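Side-chain contacts in chitin oligosaccahride binding protein NagB1 (Paenibacillus sp. FPU-7, PDB 7EHP), which binds the chitin oligosaccharides N,N'-diacetylchitobiose and N,N',N''-triacetylchitotriose, and probably passes them to an ABC importer as an extracellular solute-binding protein: residues A[202-207]-A[380-385]; A[370-373]-A[378-381]. One frame throughout, in Å; residues are numbered along the deposited sequence.

Both contacts sit on helix 379-396, near its N-terminal end, and their centres are 7 Å apart. Along the chain helix 198-213 comes first, then helix 359-373, then helix 379-396; contact 2 joins the last two across the short connection 374-378, whereas contact 1 brings residues 202-207 back against 380-385 from 173 residues away. Glu-380 and Gln-381 belong to both. The contacts touch where Val-379 CG1 packs on Phe-204 CB at 4.0 Å, and Val-382 CG2 lies 4.2 Å from Leu-372 CB. Contact 2 closes the C-terminal helical hairpin and contact 1 seats its second helix on helix 198-213, the centres of contacts 1 and 2 lying about 22 and 23 Å from the centre of the chain.

Contact 1: residues A[202-207]-A[380-385]; sequences DGFKRY and EQVLDK
Helices 198-213 and 379-396 approach each other here with Phe-204 CA and Leu-383 CA 8.8 Å apart, the closest pair of CA atoms, and no hydrogen bond passes between the segments. The Phe-204 ring does the work on one side. Leu-383 sets its CD2 methyl 3.6 Å from the ring centroid and only 4° off the normal, a CH-pi contact in which all six ring carbons lie at nearly equal distance from that one methyl. Val-382 comes in obliquely, its CG1 3.9 Å from Phe-204 CE2. With CG1 anti to the Val-382 backbone N (chi1 167°), it is this branch that meets the ring. This is apolar helix-to-helix packing that ties the C-terminal helix of the solute-binding protein to a helix much earlier in the chain; Leu-365 and Met-369 of helix 359-373, together with Trp-195, also touch the Phe-204 side chain. An alanine in place of Phe-204 would probably open a gap under Leu-383 CD2 and deprive Val-382 CG1 of its aromatic neighbour. Within helix 198-213 Arg-206 NE reaches back one turn to Asp-202 OD2, a salt bridge of 2.9 Å, meeting the oxygen from above the carboxylate plane, while Arg-206 also makes a cation-pi contact with Trp-140.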
# COMPACT_ATOMS: atom_id res chain seq x y z
N ASP A 202 -1.30 -17.40 -15.41
CA ASP A 202 -2.74 -17.55 -15.25
C ASP A 202 -3.36 -16.30 -14.62
O ASP A 202 -4.42 -15.82 -15.05
CB ASP A 202 -3.04 -18.81 -14.43
CG ASP A 202 -4.51 -19.24 -14.49
OD1 ASP A 202 -4.88 -19.85 -15.51
OD2 ASP A 202 -5.28 -19.01 -13.52
N GLY A 203 -2.71 -15.76 -13.58
CA GLY A 203 -3.24 -14.57 -12.94
C GLY A 203 -3.17 -13.34 -13.83
O GLY A 203 -4.06 -12.49 -13.78
N PHE A 204 -2.09 -13.21 -14.62
CA PHE A 204 -2.01 -12.13 -15.60
C PHE A 204 -3.12 -12.25 -16.64
O PHE A 204 -3.72 -11.23 -17.04
CB PHE A 204 -0.64 -12.13 -16.29
CG PHE A 204 0.45 -11.42 -15.50
CD1 PHE A 204 1.04 -12.02 -14.39
CD2 PHE A 204 0.89 -10.15 -15.87
CE1 PHE A 204 2.04 -11.36 -13.65
CE2 PHE A 204 1.88 -9.48 -15.14
CZ PHE A 204 2.47 -10.09 -14.03
N LYS A 205 -3.42 -13.47 -17.09
CA LYS A 205 -4.46 -13.64 -18.10
C LYS A 205 -5.84 -13.36 -17.52
O LYS A 205 -6.73 -12.88 -18.23
CB LYS A 205 -4.41 -15.06 -18.70
CG LYS A 205 -3.20 -15.28 -19.61
CD LYS A 205 -3.24 -16.65 -20.29
CE LYS A 205 -2.68 -17.73 -19.38
NZ LYS A 205 -2.02 -18.79 -20.16
N ARG A 206 -6.01 -13.61 -16.22
CA ARG A 206 -7.27 -13.28 -15.56
C ARG A 206 -7.45 -11.78 -15.48
O ARG A 206 -8.56 -11.27 -15.64
CB ARG A 206 -7.31 -13.89 -14.16
CG ARG A 206 -7.64 -15.37 -14.17
CD ARG A 206 -7.46 -15.97 -12.79
NE ARG A 206 -7.56 -17.43 -12.83
CZ ARG A 206 -8.71 -18.08 -12.93
NH1 ARG A 206 -9.87 -17.41 -12.99
NH2 ARG A 206 -8.71 -19.41 -12.96
N TYR A 207 -6.37 -11.08 -15.16
CA TYR A 207 -6.38 -9.63 -15.15
C TYR A 207 -6.73 -9.09 -16.54
O TYR A 207 -7.57 -8.19 -16.68
CB TYR A 207 -5.01 -9.15 -14.70
CG TYR A 207 -4.82 -7.66 -14.49
CD1 TYR A 207 -4.64 -6.78 -15.57
CD2 TYR A 207 -4.75 -7.13 -13.20
CE1 TYR A 207 -4.43 -5.41 -15.36
CE2 TYR A 207 -4.54 -5.77 -12.98
CZ TYR A 207 -4.38 -4.92 -14.04
OH TYR A 207 -4.16 -3.57 -13.77
N GLU A 380 2.05 -12.38 -23.06
CA GLU A 380 3.31 -13.07 -23.36
C GLU A 380 4.48 -12.10 -23.38
O GLU A 380 5.54 -12.39 -22.81
CB GLU A 380 3.21 -13.78 -24.73
CG GLU A 380 4.52 -14.47 -25.14
CD GLU A 380 4.36 -15.44 -26.33
OE1 GLU A 380 3.27 -15.50 -26.93
OE2 GLU A 380 5.32 -16.16 -26.64
N GLN A 381 4.32 -10.97 -24.07
CA GLN A 381 5.37 -9.96 -24.11
C GLN A 381 5.67 -9.43 -22.71
O GLN A 381 6.84 -9.23 -22.35
CB GLN A 381 4.97 -8.82 -25.03
CG GLN A 381 4.78 -9.25 -26.51
CD GLN A 381 4.25 -8.12 -27.38
OE1 GLN A 381 3.27 -7.47 -27.03
NE2 GLN A 381 4.89 -7.89 -28.52
N VAL A 382 4.63 -9.20 -21.90
CA VAL A 382 4.85 -8.69 -20.55
C VAL A 382 5.76 -9.63 -19.76
O VAL A 382 6.80 -9.22 -19.24
CB VAL A 382 3.50 -8.48 -19.84
CG1 VAL A 382 3.72 -8.27 -18.33
CG2 VAL A 382 2.79 -7.27 -20.45
N LEU A 383 5.38 -10.92 -19.68
CA LEU A 383 6.12 -11.86 -18.84
C LEU A 383 7.52 -12.12 -19.37
O LEU A 383 8.48 -12.23 -18.60
CB LEU A 383 5.31 -13.15 -18.71
CG LEU A 383 3.94 -12.85 -18.11
CD1 LEU A 383 3.11 -14.07 -18.04
CD2 LEU A 383 4.08 -12.27 -16.69
N ASP A 384 7.67 -12.21 -20.70
CA ASP A 384 9.00 -12.31 -21.30
C ASP A 384 9.91 -11.18 -20.80
O ASP A 384 11.06 -11.41 -20.41
CB ASP A 384 8.89 -12.24 -22.82
CG ASP A 384 8.47 -13.55 -23.45
OD1 ASP A 384 8.40 -14.58 -22.74
OD2 ASP A 384 8.18 -13.53 -24.66
N LYS A 385 9.40 -9.95 -20.84
CA LYS A 385 10.19 -8.80 -20.41
C LYS A 385 10.39 -8.80 -18.90
O LYS A 385 11.50 -8.51 -18.41
CB LYS A 385 9.50 -7.52 -20.87
CG LYS A 385 10.14 -6.25 -20.39
CD LYS A 385 11.52 -6.05 -21.01
CE LYS A 385 12.02 -4.62 -20.75
NZ LYS A 385 13.46 -4.44 -21.04

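Contact 2: residues A[370-373]-A[378-381]; sequences QELI and TVEQ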
# COMPACT_ATOMS: atom_id res chain seq x y z
N GLN A 370 1.00 -0.77 -18.07
CA GLN A 370 0.36 0.32 -18.82
C GLN A 370 0.30 0.00 -20.31
O GLN A 370 -0.69 0.32 -20.98
CB GLN A 370 1.08 1.63 -18.55
CG GLN A 370 0.73 2.15 -17.17
CD GLN A 370 1.64 3.26 -16.74
OE1 GLN A 370 2.76 3.36 -17.21
NE2 GLN A 370 1.16 4.11 -15.84
N GLU A 371 1.35 -0.64 -20.84
CA GLU A 371 1.29 -1.12 -22.22
C GLU A 371 0.21 -2.19 -22.40
O GLU A 371 -0.52 -2.18 -23.39
CB GLU A 371 2.65 -1.67 -22.65
CG GLU A 371 3.76 -0.62 -22.67
CD GLU A 371 3.41 0.57 -23.54
OE1 GLU A 371 3.44 0.42 -24.78
OE2 GLU A 371 3.10 1.66 -22.99
N LEU A 372 0.09 -3.11 -21.43
CA LEU A 372 -0.96 -4.12 -21.54
C LEU A 372 -2.34 -3.48 -21.47
O LEU A 372 -3.24 -3.85 -22.23
CB LEU A 372 -0.82 -5.17 -20.44
CG LEU A 372 -1.90 -6.28 -20.46
CD1 LEU A 372 -1.69 -7.26 -21.61
CD2 LEU A 372 -1.95 -7.02 -19.12
N ILE A 373 -2.53 -2.52 -20.57
CA ILE A 373 -3.81 -1.84 -20.46
C ILE A 373 -4.10 -1.06 -21.73
O ILE A 373 -5.25 -1.00 -22.18
CB ILE A 373 -3.81 -0.93 -19.21
CG1 ILE A 373 -3.78 -1.77 -17.93
CG2 ILE A 373 -5.04 -0.01 -19.23
CD1 ILE A 373 -3.40 -0.97 -16.64
N THR A 378 1.05 -7.86 -25.39
CA THR A 378 0.33 -9.04 -24.95
C THR A 378 0.87 -9.51 -23.60
O THR A 378 1.94 -9.08 -23.15
CB THR A 378 0.44 -10.17 -25.99
OG1 THR A 378 1.78 -10.69 -26.01
CG2 THR A 378 0.09 -9.64 -27.39
N VAL A 379 0.09 -10.37 -22.94
CA VAL A 379 0.55 -11.00 -21.71
C VAL A 379 1.90 -11.68 -21.93
O VAL A 379 2.81 -11.57 -21.10
CB VAL A 379 -0.51 -11.98 -21.17
CG1 VAL A 379 0.10 -12.91 -20.14
CG2 VAL A 379 -1.66 -11.21 -20.55
N GLU A 380 2.05 -12.38 -23.06
CA GLU A 380 3.31 -13.07 -23.36
C GLU A 380 4.48 -12.10 -23.38
O GLU A 380 5.54 -12.39 -22.81
CB GLU A 380 3.21 -13.78 -24.73
CG GLU A 380 4.52 -14.47 -25.14
CD GLU A 380 4.36 -15.44 -26.33
OE1 GLU A 380 3.27 -15.50 -26.93
OE2 GLU A 380 5.32 -16.16 -26.64
N GLN A 381 4.32 -10.97 -24.07
CA GLN A 381 5.37 -9.96 -24.11
C GLN A 381 5.67 -9.43 -22.71
O GLN A 381 6.84 -9.23 -22.35
CB GLN A 381 4.97 -8.82 -25.03
CG GLN A 381 4.78 -9.25 -26.51
CD GLN A 381 4.25 -8.12 -27.38
OE1 GLN A 381 3.27 -7.47 -27.03
NE2 GLN A 381 4.89 -7.89 -28.52
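A capping box starts helix 379-396, and the last turn of helix 359-373 packs its Leu-372 against that start, so the contact closes an antiparallel helical hairpin. Leu-372 reaches over with a single methyl: CD1 lies 3.8 Å from Val-379 N and 3.9 Å from Thr-378 C, so it rests on the peptide link between those two residues. The same methyl is 4.1 Å from Val-379 CG2. Leu-372 CG stands anti to its backbone N (chi1 179°), and from there CD1 reaches the start of the next helix; Asp-208 of helix 198-213 touches the side chains of both Leu-372 and Val-379. Thr-378, the N-cap, offers OG1 to Gln-381 N at 3.2 Å in a nearly straight bond, 168° at the hydrogen. Gln-381 answers through its side chain: OE1 accepts from Thr-378 N at 2.8 Å, with the donor tilted 17° from the carbonyl plane of the amide. At the end of the first helix, Glu-371 OE1 forms a salt bridge with Arg-376 in the connecting turn. The two reciprocal bonds give one N-H of the first helical turn and the N-H of the N-cap residue each a side-chain acceptor, and they link Thr-378 and Gln-381 at two points, while the peptide they bracket meets Leu-372 by van der Waals contact alone.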